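Local coordinates for protein Cas13d (uncultured Ruminococcus sp, PDB 6IV9) that binds a CRISPR RNA and, through two HEPN domains, matures that guide and cleaves target RNA as the effector nuclease of a type VI CRISPR system, at residues A81-E86 with T95-K100; L149-E154 with G757-I762; E220-P225 with K239-K244; I345-G350 with D408-C413; V653-L658 with K686-A691. The protein carries 2 engineered substitutions. One frame throughout, in Å; residues are numbered along the deposited sequence.

Contact 1: residues A81-E86 with T95-K100; sequences AVLEYE and TQLSSK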
# COMPACT_ATOMS: atom_id res chain seq x y z
N ALA A 81 -24.64 3.45 -6.16
CA ALA A 81 -25.17 4.47 -7.08
C ALA A 81 -26.70 4.39 -7.09
O ALA A 81 -27.22 3.31 -7.09
CB ALA A 81 -24.64 4.23 -8.46
N VAL A 82 -27.36 5.54 -7.03
CA VAL A 82 -28.83 5.58 -7.15
C VAL A 82 -29.11 6.14 -8.54
O VAL A 82 -28.74 7.27 -8.78
CB VAL A 82 -29.46 6.49 -6.07
CG1 VAL A 82 -30.93 6.72 -6.32
CG2 VAL A 82 -29.22 5.96 -4.68
N LEU A 83 -29.68 5.34 -9.43
CA LEU A 83 -29.99 5.89 -10.76
C LEU A 83 -31.10 6.92 -10.56
O LEU A 83 -32.12 6.57 -9.98
CB LEU A 83 -30.44 4.77 -11.69
CG LEU A 83 -29.32 4.14 -12.51
CD1 LEU A 83 -29.76 2.82 -13.11
CD2 LEU A 83 -28.86 5.09 -13.57
N GLU A 84 -30.88 8.14 -11.00
CA GLU A 84 -31.88 9.19 -10.75
C GLU A 84 -32.64 9.53 -12.02
O GLU A 84 -33.86 9.55 -11.99
CB GLU A 84 -31.18 10.44 -10.25
CG GLU A 84 -30.60 10.31 -8.85
CD GLU A 84 -31.58 10.60 -7.72
OE1 GLU A 84 -32.74 10.79 -8.00
OE2 GLU A 84 -31.15 10.65 -6.59
N TYR A 85 -31.92 9.85 -13.09
CA TYR A 85 -32.64 10.27 -14.31
C TYR A 85 -31.99 9.73 -15.57
O TYR A 85 -30.82 9.50 -15.60
CB TYR A 85 -32.58 11.79 -14.44
CG TYR A 85 -33.26 12.53 -13.32
CD1 TYR A 85 -32.57 12.86 -12.18
CD2 TYR A 85 -34.59 12.89 -13.41
CE1 TYR A 85 -33.18 13.53 -11.14
CE2 TYR A 85 -35.21 13.57 -12.38
CZ TYR A 85 -34.51 13.88 -11.24
OH TYR A 85 -35.10 14.54 -10.22
N GLU A 86 -32.82 9.58 -16.58
CA GLU A 86 -32.36 9.25 -17.94
C GLU A 86 -32.68 10.49 -18.77
O GLU A 86 -33.79 10.95 -18.67
CB GLU A 86 -33.07 8.02 -18.48
CG GLU A 86 -32.72 7.74 -19.91
CD GLU A 86 -33.54 6.60 -20.45
OE1 GLU A 86 -33.78 5.66 -19.70
OE2 GLU A 86 -33.93 6.67 -21.59
N THR A 95 -36.50 11.48 -17.80
CA THR A 95 -37.36 10.47 -17.16
C THR A 95 -36.75 10.18 -15.79
O THR A 95 -35.59 9.87 -15.76
CB THR A 95 -37.38 9.19 -17.99
OG1 THR A 95 -37.85 9.54 -19.28
CG2 THR A 95 -38.24 8.11 -17.38
N GLN A 96 -37.55 10.27 -14.73
CA GLN A 96 -37.03 9.97 -13.39
C GLN A 96 -37.06 8.46 -13.18
O GLN A 96 -38.09 7.86 -13.40
CB GLN A 96 -37.84 10.69 -12.31
CG GLN A 96 -37.30 10.45 -10.92
CD GLN A 96 -37.92 11.37 -9.90
OE1 GLN A 96 -38.52 12.37 -10.23
NE2 GLN A 96 -37.76 11.01 -8.64
N LEU A 97 -35.91 7.90 -12.82
CA LEU A 97 -35.77 6.45 -12.58
C LEU A 97 -35.91 6.16 -11.09
O LEU A 97 -36.33 5.08 -10.73
CB LEU A 97 -34.39 6.01 -13.08
CG LEU A 97 -34.07 6.36 -14.52
CD1 LEU A 97 -32.65 5.99 -14.88
CD2 LEU A 97 -35.03 5.67 -15.46
N SER A 98 -35.51 7.12 -10.26
CA SER A 98 -35.56 6.98 -8.79
C SER A 98 -36.98 7.11 -8.25
O SER A 98 -37.79 7.78 -8.87
CB SER A 98 -34.65 7.97 -8.14
OG SER A 98 -35.01 9.28 -8.48
N SER A 99 -37.24 6.45 -7.13
CA SER A 99 -38.51 6.55 -6.39
C SER A 99 -38.52 7.86 -5.61
O SER A 99 -37.46 8.44 -5.43
CB SER A 99 -38.65 5.40 -5.45
OG SER A 99 -37.72 5.52 -4.41
N LYS A 100 -39.67 8.28 -5.12
CA LYS A 100 -39.74 9.53 -4.34
C LYS A 100 -38.88 9.39 -3.08
O LYS A 100 -38.31 10.37 -2.67
CB LYS A 100 -41.18 9.82 -3.91
CG LYS A 100 -41.32 10.93 -2.88
CD LYS A 100 -42.63 11.68 -3.03
CE LYS A 100 -43.83 10.83 -2.71
NZ LYS A 100 -45.07 11.64 -2.66
O HOH W 1 -35.88 10.48 -21.17
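Glu86 and Thr95 form an antiparallel hydrogen-bonded pair and Tyr85 and Gln96 the non-hydrogen-bonded pair beside it, the two chains running 173° apart. They close the beta hairpin of strands 81-88 and 94-96, whose second strand is an outermost one of its sheet. Glu86 N gives to Thr95 O at 2.9 Å, and Thr95 N returns a bond of the same length to Glu86 O, which also accepts from a water shared with Thr95 OG1. On the other edge of strand 81-88, Glu84 and Tyr85 both face Ile72, a classic beta bulge. Past Gln96 the pairing gives way to a loop, yet Leu97 N still reaches Glu84 O at 2.8 Å, from 42° above the carbonyl plane. The Tyr85 ring crosses the Gln96 chain, with CE2 3.9 Å from Gln96 CB, while its hydroxyl is bonded to Ile105 and Leu107. Leu97 packs on the other side of the sheet, its CD1 4.1 Å from Leu83 CB. The Glu84 chain, bent at chi2 (-85°), turns its carboxylate back toward the loop; Ser74 and Asn104 hold OE2 and Ser103 bonds to OE1. Ser98 OG donates to that same OE1 at 2.8 Å, from above the carboxylate plane.

Contact 2: residues L149-E154 with G757-I762; sequences LGLKSE and GLYKEI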
# COMPACT_ATOMS: atom_id res chain seq x y z
N LEU A 149 -5.43 8.92 -23.84
CA LEU A 149 -4.45 8.10 -24.59
C LEU A 149 -4.99 7.69 -25.96
O LEU A 149 -4.21 7.35 -26.80
CB LEU A 149 -4.15 6.86 -23.77
CG LEU A 149 -2.83 6.78 -23.02
CD1 LEU A 149 -2.13 8.11 -22.87
CD2 LEU A 149 -3.00 6.07 -21.70
N GLY A 150 -6.30 7.67 -26.13
CA GLY A 150 -6.90 7.21 -27.38
C GLY A 150 -6.95 5.69 -27.46
O GLY A 150 -7.06 5.18 -28.54
N LEU A 151 -6.88 5.01 -26.33
CA LEU A 151 -6.88 3.52 -26.31
C LEU A 151 -8.24 2.95 -25.89
O LEU A 151 -8.32 1.76 -25.72
CB LEU A 151 -5.78 3.06 -25.37
CG LEU A 151 -4.38 3.43 -25.83
CD1 LEU A 151 -3.38 3.11 -24.75
CD2 LEU A 151 -4.05 2.73 -27.12
N LYS A 152 -9.26 3.78 -25.81
CA LYS A 152 -10.58 3.29 -25.34
C LYS A 152 -11.08 2.15 -26.21
O LYS A 152 -11.51 1.18 -25.67
CB LYS A 152 -11.58 4.45 -25.41
CG LYS A 152 -13.02 4.13 -25.08
CD LYS A 152 -13.85 5.38 -25.06
CE LYS A 152 -15.31 5.18 -24.73
NZ LYS A 152 -16.02 4.40 -25.76
N SER A 153 -11.01 2.27 -27.53
CA SER A 153 -11.52 1.19 -28.40
C SER A 153 -10.71 -0.10 -28.25
O SER A 153 -11.30 -1.15 -28.17
CB SER A 153 -11.59 1.64 -29.82
OG SER A 153 -12.57 2.64 -29.94
N GLU A 154 -9.39 0.00 -28.23
CA GLU A 154 -8.55 -1.20 -28.07
C GLU A 154 -8.84 -1.84 -26.71
O GLU A 154 -8.93 -3.03 -26.65
CB GLU A 154 -7.08 -0.79 -28.11
CG GLU A 154 -6.45 -0.89 -29.47
CD GLU A 154 -7.00 -1.97 -30.38
OE1 GLU A 154 -6.68 -3.13 -30.15
OE2 GLU A 154 -7.75 -1.62 -31.30
N GLY A 757 2.23 -1.92 -25.79
CA GLY A 757 1.52 -3.08 -26.34
C GLY A 757 0.18 -2.69 -26.93
O GLY A 757 -0.20 -3.28 -27.91
N LEU A 758 -0.56 -1.80 -26.29
CA LEU A 758 -1.88 -1.37 -26.84
C LEU A 758 -1.69 -0.51 -28.09
O LEU A 758 -2.33 -0.76 -29.07
CB LEU A 758 -2.65 -0.62 -25.76
CG LEU A 758 -3.11 -1.48 -24.59
CD1 LEU A 758 -3.30 -0.65 -23.34
CD2 LEU A 758 -4.38 -2.23 -24.96
N TYR A 759 -0.78 0.45 -28.05
CA TYR A 759 -0.55 1.34 -29.21
C TYR A 759 -0.06 0.54 -30.41
O TYR A 759 -0.36 0.88 -31.52
CB TYR A 759 0.43 2.44 -28.86
CG TYR A 759 -0.17 3.65 -28.20
CD1 TYR A 759 -1.07 4.46 -28.87
CD2 TYR A 759 0.19 4.01 -26.93
CE1 TYR A 759 -1.60 5.59 -28.28
CE2 TYR A 759 -0.33 5.13 -26.32
CZ TYR A 759 -1.23 5.92 -27.00
OH TYR A 759 -1.73 7.02 -26.40
N LYS A 760 0.68 -0.53 -30.15
CA LYS A 760 1.28 -1.35 -31.22
C LYS A 760 0.18 -1.94 -32.10
O LYS A 760 0.44 -2.16 -33.25
CB LYS A 760 2.20 -2.44 -30.66
CG LYS A 760 3.06 -3.10 -31.72
CD LYS A 760 4.30 -3.76 -31.20
CE LYS A 760 5.04 -4.50 -32.29
NZ LYS A 760 6.11 -5.35 -31.74
N GLU A 761 -0.97 -2.23 -31.52
CA GLU A 761 -2.10 -2.80 -32.27
C GLU A 761 -2.75 -1.76 -33.19
O GLU A 761 -3.47 -2.16 -34.08
CB GLU A 761 -3.14 -3.38 -31.32
CG GLU A 761 -2.66 -4.62 -30.62
CD GLU A 761 -2.19 -5.73 -31.53
OE1 GLU A 761 -2.87 -5.99 -32.52
OE2 GLU A 761 -1.14 -6.31 -31.25
N ILE A 762 -2.56 -0.47 -32.93
CA ILE A 762 -3.28 0.54 -33.75
C ILE A 762 -2.34 1.50 -34.48
O ILE A 762 -2.83 2.22 -35.34
CB ILE A 762 -4.31 1.27 -32.87
CG1 ILE A 762 -3.64 2.01 -31.72
CG2 ILE A 762 -5.33 0.28 -32.36
CD1 ILE A 762 -4.54 3.00 -31.06
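Leu151 and Tyr759 make the dense part of this contact, a helix-terminus packing in which the N-cap turn leading into helix 152-160 lies against the C-terminal end of helix 713-760. Leu151 occupies the N-cap position, and its side chain crosses the tyrosine at about a right angle. Its CD2 stands 4.0 Å from the centroid of the Tyr759 ring and 15° off the ring normal, a CH-pi contact over one face, offset toward the rim. Both methyl branches also touch segment 757-762: CD1 and CD2 of Leu151 each come within 3.9 Å of Leu758 CB, and CD2 meets Ile762 CD1 at 4.0 Å. At the far end of the ring, Tyr759 OH donates to Leu149 O at 2.5 Å, lying in the carbonyl plane on a lone pair. A second partner, Asn794, bonds to the same hydroxyl, which helps fix the ring while helix 777-788 packs on it through Leu778 and Leu782.

The Glu154 side is more polar and more exposed, with fewer side-chain contacts. Its chain, bent at chi2 (-31°), slides past Ile762 in the opposite direction. OE2 has its ionic partner in Lys157, a salt bridge within helix 152-160, and Glu761, an exposed residue, offers Glu154 little beyond its CB. The two acids keep their OE1 atoms 5.3 Å apart, a like-charge pair probably eased by that lysine. One approach here is nonetheless close: Ile762 CG2 meets both Glu154 CG and the carboxylate, 3.3 Å from Glu154 OE2.

Contact 3: residues E220-P225 with K239-K244; sequences EVFTHP and KKSLSK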
# COMPACT_ATOMS: atom_id res chain seq x y z
N GLU A 220 7.38 -31.08 -7.23
CA GLU A 220 8.12 -32.27 -7.68
C GLU A 220 8.95 -31.92 -8.91
O GLU A 220 10.12 -32.24 -8.93
CB GLU A 220 7.12 -33.37 -8.03
CG GLU A 220 7.72 -34.48 -8.84
CD GLU A 220 8.53 -35.46 -8.02
OE1 GLU A 220 9.22 -36.29 -8.61
OE2 GLU A 220 8.46 -35.38 -6.79
N VAL A 221 8.35 -31.24 -9.87
CA VAL A 221 9.11 -30.84 -11.08
C VAL A 221 10.23 -29.87 -10.69
O VAL A 221 11.31 -29.98 -11.24
CB VAL A 221 8.20 -30.21 -12.15
CG1 VAL A 221 9.01 -29.60 -13.27
CG2 VAL A 221 7.21 -31.22 -12.68
N PHE A 222 9.95 -28.96 -9.77
CA PHE A 222 10.95 -27.95 -9.34
C PHE A 222 12.16 -28.63 -8.70
O PHE A 222 13.24 -28.22 -8.98
CB PHE A 222 10.31 -27.05 -8.29
CG PHE A 222 11.20 -26.01 -7.66
CD1 PHE A 222 11.86 -25.08 -8.44
CD2 PHE A 222 11.35 -25.94 -6.29
CE1 PHE A 222 12.65 -24.11 -7.86
CE2 PHE A 222 12.15 -24.97 -5.72
CZ PHE A 222 12.79 -24.06 -6.51
N THR A 223 11.93 -29.61 -7.83
CA THR A 223 13.02 -30.28 -7.10
C THR A 223 13.67 -31.40 -7.91
O THR A 223 14.78 -31.77 -7.58
CB THR A 223 12.57 -30.67 -5.69
OG1 THR A 223 11.44 -31.51 -5.83
CG2 THR A 223 12.19 -29.47 -4.86
N HIS A 224 13.00 -31.90 -8.95
CA HIS A 224 13.57 -32.97 -9.81
C HIS A 224 13.39 -32.56 -11.27
O HIS A 224 12.67 -33.24 -11.97
CB HIS A 224 12.85 -34.29 -9.56
CG HIS A 224 12.81 -34.69 -8.14
ND1 HIS A 224 13.91 -35.16 -7.49
CD2 HIS A 224 11.82 -34.70 -7.24
CE1 HIS A 224 13.60 -35.44 -6.25
NE2 HIS A 224 12.33 -35.17 -6.08
N PRO A 225 14.06 -31.49 -11.74
CA PRO A 225 13.90 -31.04 -13.11
C PRO A 225 14.34 -32.09 -14.14
O PRO A 225 13.75 -32.16 -15.18
CB PRO A 225 14.74 -29.76 -13.21
CG PRO A 225 15.61 -29.76 -12.00
CD PRO A 225 14.98 -30.68 -10.99
N LYS A 239 17.26 -25.52 -12.28
CA LYS A 239 18.36 -25.82 -11.35
C LYS A 239 18.98 -24.54 -10.81
O LYS A 239 19.33 -24.52 -9.66
CB LYS A 239 19.42 -26.68 -12.03
CG LYS A 239 18.95 -28.08 -12.40
CD LYS A 239 19.83 -29.16 -11.84
CE LYS A 239 19.80 -30.42 -12.66
NZ LYS A 239 19.34 -30.12 -14.04
N LYS A 240 19.10 -23.52 -11.64
CA LYS A 240 19.66 -22.24 -11.17
C LYS A 240 18.76 -21.68 -10.07
O LYS A 240 19.28 -21.20 -9.09
CB LYS A 240 19.72 -21.24 -12.32
CG LYS A 240 20.75 -21.52 -13.39
CD LYS A 240 21.12 -20.25 -14.12
CE LYS A 240 21.89 -20.46 -15.40
NZ LYS A 240 22.77 -19.30 -15.68
N SER A 241 17.44 -21.73 -10.26
CA SER A 241 16.50 -21.18 -9.25
C SER A 241 16.47 -22.09 -8.02
O SER A 241 16.38 -21.57 -6.94
CB SER A 241 15.14 -20.95 -9.83
OG SER A 241 14.50 -22.16 -10.15
N LEU A 242 16.55 -23.40 -8.21
CA LEU A 242 16.55 -24.34 -7.07
C LEU A 242 17.74 -24.02 -6.17
O LEU A 242 17.59 -23.99 -4.97
CB LEU A 242 16.68 -25.75 -7.64
CG LEU A 242 16.53 -26.89 -6.64
CD1 LEU A 242 15.29 -26.72 -5.80
CD2 LEU A 242 16.48 -28.22 -7.36
N SER A 243 18.89 -23.76 -6.77
CA SER A 243 20.11 -23.46 -6.00
C SER A 243 19.91 -22.16 -5.21
O SER A 243 20.29 -22.11 -4.06
CB SER A 243 21.27 -23.44 -6.94
OG SER A 243 22.36 -22.75 -6.37
N LYS A 244 19.31 -21.15 -5.84
CA LYS A 244 19.00 -19.86 -5.15
C LYS A 244 17.98 -20.11 -4.04
O LYS A 244 18.08 -19.48 -3.02
CB LYS A 244 18.57 -18.81 -6.17
CG LYS A 244 19.70 -18.23 -7.00
CD LYS A 244 20.51 -17.26 -6.21
CE LYS A 244 21.47 -16.44 -7.03
NZ LYS A 244 21.26 -14.98 -6.85
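Phe222 and Leu242 meet because each side chain leaves its helix with CG anti to the backbone N, chi1 being 176° in the phenylalanine. Leu242 then turns at chi2 (49°), which places CD1 over one face of the Phe222 ring. The methyl lies 3.9 Å from the ring centroid and 25° off the normal, a CH-pi contact offset toward the rim, as its 3.6 Å approach to Phe222 CE2 confirms. The other branch, CD2, covers the backbone at the end of helix 219-223, 3.6 Å from Phe222 O, a buried carbonyl oxygen that has no polar partner. At the ring edge, in its plane, Ser241 OG sits 3.5 Å from Phe222 CE1; that hydroxyl is already bonded to Ile238 O within its own helix. Beyond the helix end, Pro225 CG touches Lys239 CG at 3.8 Å. The rest of the lysine chain bends round to a salt bridge with Asp226.

This is apolar packing of a short helix on the next one, far from the bound RNA. Helix 219-223 lies against helix 232-251, whose Phe245 meets the Phe222 ring edge-to-face, while Tyr278 of helix 267-291 stacks on the same ring and Leu213 joins from a loop.

Contact 4: residues I345-G350 with D408-C413; sequences IDMMKG and DFLLFC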
# COMPACT_ATOMS: atom_id res chain seq x y z
N ILE A 345 -20.88 -6.67 28.39
CA ILE A 345 -22.18 -7.27 28.78
C ILE A 345 -22.68 -6.55 30.04
O ILE A 345 -23.82 -6.18 30.07
CB ILE A 345 -21.99 -8.78 28.98
CG1 ILE A 345 -21.88 -9.50 27.64
CG2 ILE A 345 -23.09 -9.35 29.84
CD1 ILE A 345 -21.45 -10.92 27.76
N ASP A 346 -21.81 -6.32 31.01
CA ASP A 346 -22.26 -5.61 32.23
C ASP A 346 -22.72 -4.20 31.89
O ASP A 346 -23.68 -3.76 32.47
CB ASP A 346 -21.11 -5.41 33.20
CG ASP A 346 -20.48 -6.71 33.67
OD1 ASP A 346 -21.01 -7.78 33.34
OD2 ASP A 346 -19.44 -6.62 34.35
N MET A 347 -21.96 -3.50 31.06
CA MET A 347 -22.21 -2.10 30.63
C MET A 347 -23.40 -1.90 29.68
O MET A 347 -24.08 -0.91 29.82
CB MET A 347 -20.95 -1.56 29.98
CG MET A 347 -20.76 -0.11 30.17
SD MET A 347 -19.13 0.43 29.66
CE MET A 347 -18.34 -1.11 29.23
N MET A 348 -23.59 -2.76 28.68
CA MET A 348 -24.65 -2.48 27.68
C MET A 348 -25.98 -3.14 28.06
O MET A 348 -26.29 -4.20 27.55
CB MET A 348 -24.20 -2.93 26.29
CG MET A 348 -22.88 -2.30 25.92
SD MET A 348 -22.24 -2.97 24.41
CE MET A 348 -23.47 -2.36 23.26
N LYS A 349 -26.75 -2.42 28.87
CA LYS A 349 -28.04 -2.86 29.47
C LYS A 349 -29.12 -3.16 28.43
O LYS A 349 -29.88 -4.09 28.67
CB LYS A 349 -28.52 -1.83 30.48
CG LYS A 349 -27.52 -1.55 31.59
CD LYS A 349 -27.04 -2.81 32.27
CE LYS A 349 -26.20 -2.53 33.49
NZ LYS A 349 -26.01 -3.76 34.30
N GLY A 350 -29.17 -2.44 27.32
CA GLY A 350 -30.27 -2.66 26.37
C GLY A 350 -30.04 -3.81 25.41
O GLY A 350 -30.89 -4.03 24.57
N ASP A 408 -14.58 2.53 21.30
CA ASP A 408 -14.94 2.43 19.86
C ASP A 408 -16.13 1.48 19.71
O ASP A 408 -17.00 1.76 18.92
CB ASP A 408 -13.73 1.98 19.04
CG ASP A 408 -12.65 3.04 18.89
OD1 ASP A 408 -12.83 4.13 19.41
OD2 ASP A 408 -11.66 2.77 18.24
N PHE A 409 -16.15 0.39 20.47
CA PHE A 409 -17.25 -0.59 20.37
C PHE A 409 -18.59 0.05 20.75
O PHE A 409 -19.56 -0.22 20.08
CB PHE A 409 -16.98 -1.82 21.22
CG PHE A 409 -18.02 -2.88 21.03
CD1 PHE A 409 -18.03 -3.66 19.89
CD2 PHE A 409 -19.01 -3.08 21.97
CE1 PHE A 409 -18.99 -4.64 19.71
CE2 PHE A 409 -19.97 -4.05 21.79
CZ PHE A 409 -19.96 -4.83 20.66
N LEU A 410 -18.62 0.85 21.80
CA LEU A 410 -19.88 1.51 22.21
C LEU A 410 -20.35 2.43 21.09
O LEU A 410 -21.51 2.41 20.78
CB LEU A 410 -19.60 2.34 23.45
CG LEU A 410 -19.36 1.58 24.74
CD1 LEU A 410 -19.19 2.55 25.89
CD2 LEU A 410 -20.49 0.62 25.02
N LEU A 411 -19.44 3.20 20.51
CA LEU A 411 -19.80 4.12 19.40
C LEU A 411 -20.27 3.31 18.20
O LEU A 411 -21.21 3.70 17.57
CB LEU A 411 -18.56 4.93 19.04
CG LEU A 411 -18.03 5.84 20.13
CD1 LEU A 411 -16.95 6.75 19.58
CD2 LEU A 411 -19.15 6.66 20.73
N PHE A 412 -19.59 2.21 17.91
CA PHE A 412 -19.96 1.37 16.74
C PHE A 412 -21.39 0.85 16.90
O PHE A 412 -22.18 0.99 16.00
CB PHE A 412 -19.02 0.18 16.70
CG PHE A 412 -19.46 -0.99 15.86
CD1 PHE A 412 -19.87 -0.82 14.56
CD2 PHE A 412 -19.44 -2.27 16.37
CE1 PHE A 412 -20.27 -1.90 13.79
CE2 PHE A 412 -19.83 -3.35 15.61
CZ PHE A 412 -20.25 -3.16 14.32
N CYS A 413 -21.71 0.31 18.06
CA CYS A 413 -23.06 -0.23 18.32
C CYS A 413 -24.11 0.89 18.24
O CYS A 413 -25.18 0.66 17.74
CB CYS A 413 -23.09 -0.94 19.66
SG CYS A 413 -22.18 -2.50 19.62
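Met348 SD lies at the edge of the Phe409 ring, not over its face: it is 4.9 Å from the centroid and 80° off the ring normal, a Met-aromatic contact made near the ring plane. The nearest ring atom is Phe409 CE2, 3.6 Å from the sulfur, and the two side chains cross at about a right angle. A thioether sulfur beside a ring edge faces the weakly positive C-H rim, so a modest electrostatic attraction probably adds to the dispersion contact. The methionine chain is straight to SD and bends at chi3 (67°), which places its terminal methyl beside Cys413: CE is 3.9 Å from Cys413 SG. Cys413 SG in turn lies over one face of the Phe409 ring, one helical turn back.

Met348 is the first residue to depart from helical backbone angles after helix 338-347, and it projects from this helix end onto the side of helix 400-418 within an all-helical part of the protein. Phe409, Leu410 and Cys413, spaced along one flank of that helix, receive it. Helix 353-366 packs on the same residues, with Ile356 against Met348 and with Tyr360 and Phe363 edge-to-face on Phe409. Leu410 and Met348 slide past each other in opposite directions, Leu410 CD2 reaching Met348 CG at 3.9 Å. Met347 takes a smaller part; its SD is 4.3 Å from Leu410 CD1, and the same side chain packs on Ile461 of helix 436-464.

Contact 5: residues V653-L658 with K686-A691; sequences VVMFVL and KRSELA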
# COMPACT_ATOMS: atom_id res chain seq x y z
N VAL A 653 21.84 13.91 6.27
CA VAL A 653 20.69 13.02 5.95
C VAL A 653 19.81 12.84 7.19
O VAL A 653 18.64 13.02 7.09
CB VAL A 653 21.22 11.65 5.49
CG1 VAL A 653 20.08 10.67 5.32
CG2 VAL A 653 22.03 11.76 4.22
N VAL A 654 20.41 12.52 8.33
CA VAL A 654 19.63 12.32 9.58
C VAL A 654 18.92 13.62 9.96
O VAL A 654 17.79 13.58 10.31
CB VAL A 654 20.53 11.79 10.70
CG1 VAL A 654 19.82 11.82 12.04
CG2 VAL A 654 21.02 10.41 10.37
N MET A 655 19.60 14.75 9.83
CA MET A 655 18.97 16.06 10.15
C MET A 655 17.80 16.30 9.19
O MET A 655 16.83 16.88 9.61
CB MET A 655 19.97 17.21 10.08
CG MET A 655 20.84 17.35 11.32
SD MET A 655 19.93 17.73 12.81
CE MET A 655 19.50 19.44 12.52
N PHE A 656 17.94 15.88 7.94
CA PHE A 656 16.82 16.08 6.99
C PHE A 656 15.58 15.31 7.48
O PHE A 656 14.52 15.86 7.51
CB PHE A 656 17.19 15.60 5.59
CG PHE A 656 16.00 15.52 4.69
CD1 PHE A 656 15.29 16.66 4.36
CD2 PHE A 656 15.55 14.31 4.21
CE1 PHE A 656 14.16 16.59 3.57
CE2 PHE A 656 14.43 14.24 3.41
CZ PHE A 656 13.73 15.38 3.11
N VAL A 657 15.76 14.06 7.87
CA VAL A 657 14.63 13.24 8.38
C VAL A 657 14.07 13.83 9.68
O VAL A 657 12.88 13.95 9.79
CB VAL A 657 15.04 11.77 8.57
CG1 VAL A 657 13.92 10.95 9.17
CG2 VAL A 657 15.50 11.16 7.27
N LEU A 658 14.94 14.22 10.59
CA LEU A 658 14.55 14.81 11.90
C LEU A 658 13.76 16.10 11.64
O LEU A 658 12.87 16.41 12.38
CB LEU A 658 15.83 15.10 12.67
CG LEU A 658 16.24 14.20 13.83
CD1 LEU A 658 15.41 12.96 14.05
CD2 LEU A 658 17.73 13.93 13.85
N LYS A 686 18.16 20.70 19.61
CA LYS A 686 17.64 19.38 20.02
C LYS A 686 17.75 18.40 18.86
O LYS A 686 18.20 17.30 19.07
CB LYS A 686 16.21 19.54 20.52
CG LYS A 686 16.05 20.38 21.77
CD LYS A 686 14.67 20.40 22.30
CE LYS A 686 14.63 20.95 23.71
NZ LYS A 686 13.82 22.17 23.79
N ARG A 687 17.38 18.82 17.65
CA ARG A 687 17.50 17.92 16.48
C ARG A 687 18.98 17.60 16.27
O ARG A 687 19.30 16.46 16.06
CB ARG A 687 16.91 18.58 15.23
CG ARG A 687 15.39 18.66 15.22
CD ARG A 687 14.83 19.10 13.88
NE ARG A 687 13.41 18.93 13.73
CZ ARG A 687 12.49 19.80 14.07
NH1 ARG A 687 12.83 21.00 14.50
NH2 ARG A 687 11.22 19.48 14.00
N SER A 688 19.84 18.61 16.39
CA SER A 688 21.30 18.44 16.19
C SER A 688 21.82 17.45 17.22
O SER A 688 22.59 16.59 16.86
CB SER A 688 22.03 19.74 16.28
OG SER A 688 21.69 20.55 15.19
N GLU A 689 21.41 17.62 18.47
CA GLU A 689 21.70 16.55 19.55
C GLU A 689 21.28 15.06 19.34
O GLU A 689 22.08 14.18 19.48
CB GLU A 689 21.22 17.09 20.90
CG GLU A 689 22.05 16.61 22.08
CD GLU A 689 21.77 17.33 23.40
OE1 GLU A 689 21.36 18.50 23.37
OE2 GLU A 689 21.98 16.72 24.45
N LEU A 690 20.09 14.91 18.78
CA LEU A 690 19.55 13.58 18.43
C LEU A 690 20.36 13.03 17.25
O LEU A 690 20.65 11.86 17.25
CB LEU A 690 18.06 13.71 18.12
CG LEU A 690 17.20 14.10 19.31
CD1 LEU A 690 15.79 14.42 18.91
CD2 LEU A 690 17.24 13.02 20.36
N ALA A 691 20.72 13.88 16.29
CA ALA A 691 21.51 13.43 15.13
C ALA A 691 22.88 12.94 15.57
O ALA A 691 23.35 11.97 15.04
CB ALA A 691 21.60 14.52 14.10
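Val654 and Leu658 face Ala691 and Arg687 across two helical segments whose axes approach to 9.4 Å, their N-to-C directions 131° apart, a steep crossing with an antiparallel sense. This is helix-helix packing of 651-660 on 683-696, and helix 713-760 packs against both, at Leu658 and Leu690. At the closest backbone approach, Val654 to Ala691, Ala691 CB meets Val654 CG1 and Met655 SD, each at 3.8 Å, and Leu658 CD2 at 3.9 Å. Met655, bent at chi2 (-63°) and again at chi3, curls over the second helix. Its sulfur comes to 3.5 Å from Arg687 O, and its CE rests beside Arg687 CB and Ser688 OG, a hydroxyl already bonded to Glu684 O.

The polar link is made by Arg687, whose chain, extended from CG to NE, reaches across to the end of segment 653-658. The guanidinium has further partners: NH2 bonds to Ile661 O and forms a salt bridge with Asp663, just beyond the end of helix 651-660. NE donates to Leu658 O at 2.9 Å with an N-H...O angle of 168°; the oxygen lies in the guanidinium plane, while NE stands above the carbonyl plane.

Overall arrangement
The five contacts are separate sites; no two touch, and the nearest pair, contacts 1 and 2, still have centres 35 Å apart. Contact 1 comes first and is the sole one between strands. Contact 2 joins residues 149-154 to 757-762 across 602 intervening residues, bringing together distant parts of the chain, and contacts 3, 4 and 5 follow in that order inside the loop it closes. Helix 713-760 carries half of contact 2 and, nearer its N-terminal end, packs on both helices of contact 5. Contacts 1 and 5 lie on opposite sides of the chain's centre, as do 2 and 4. Contacts 1, 2, 4 and 5 come within about 5 to 7 Å of the bound RNA; contact 3 stays about 29 Å away.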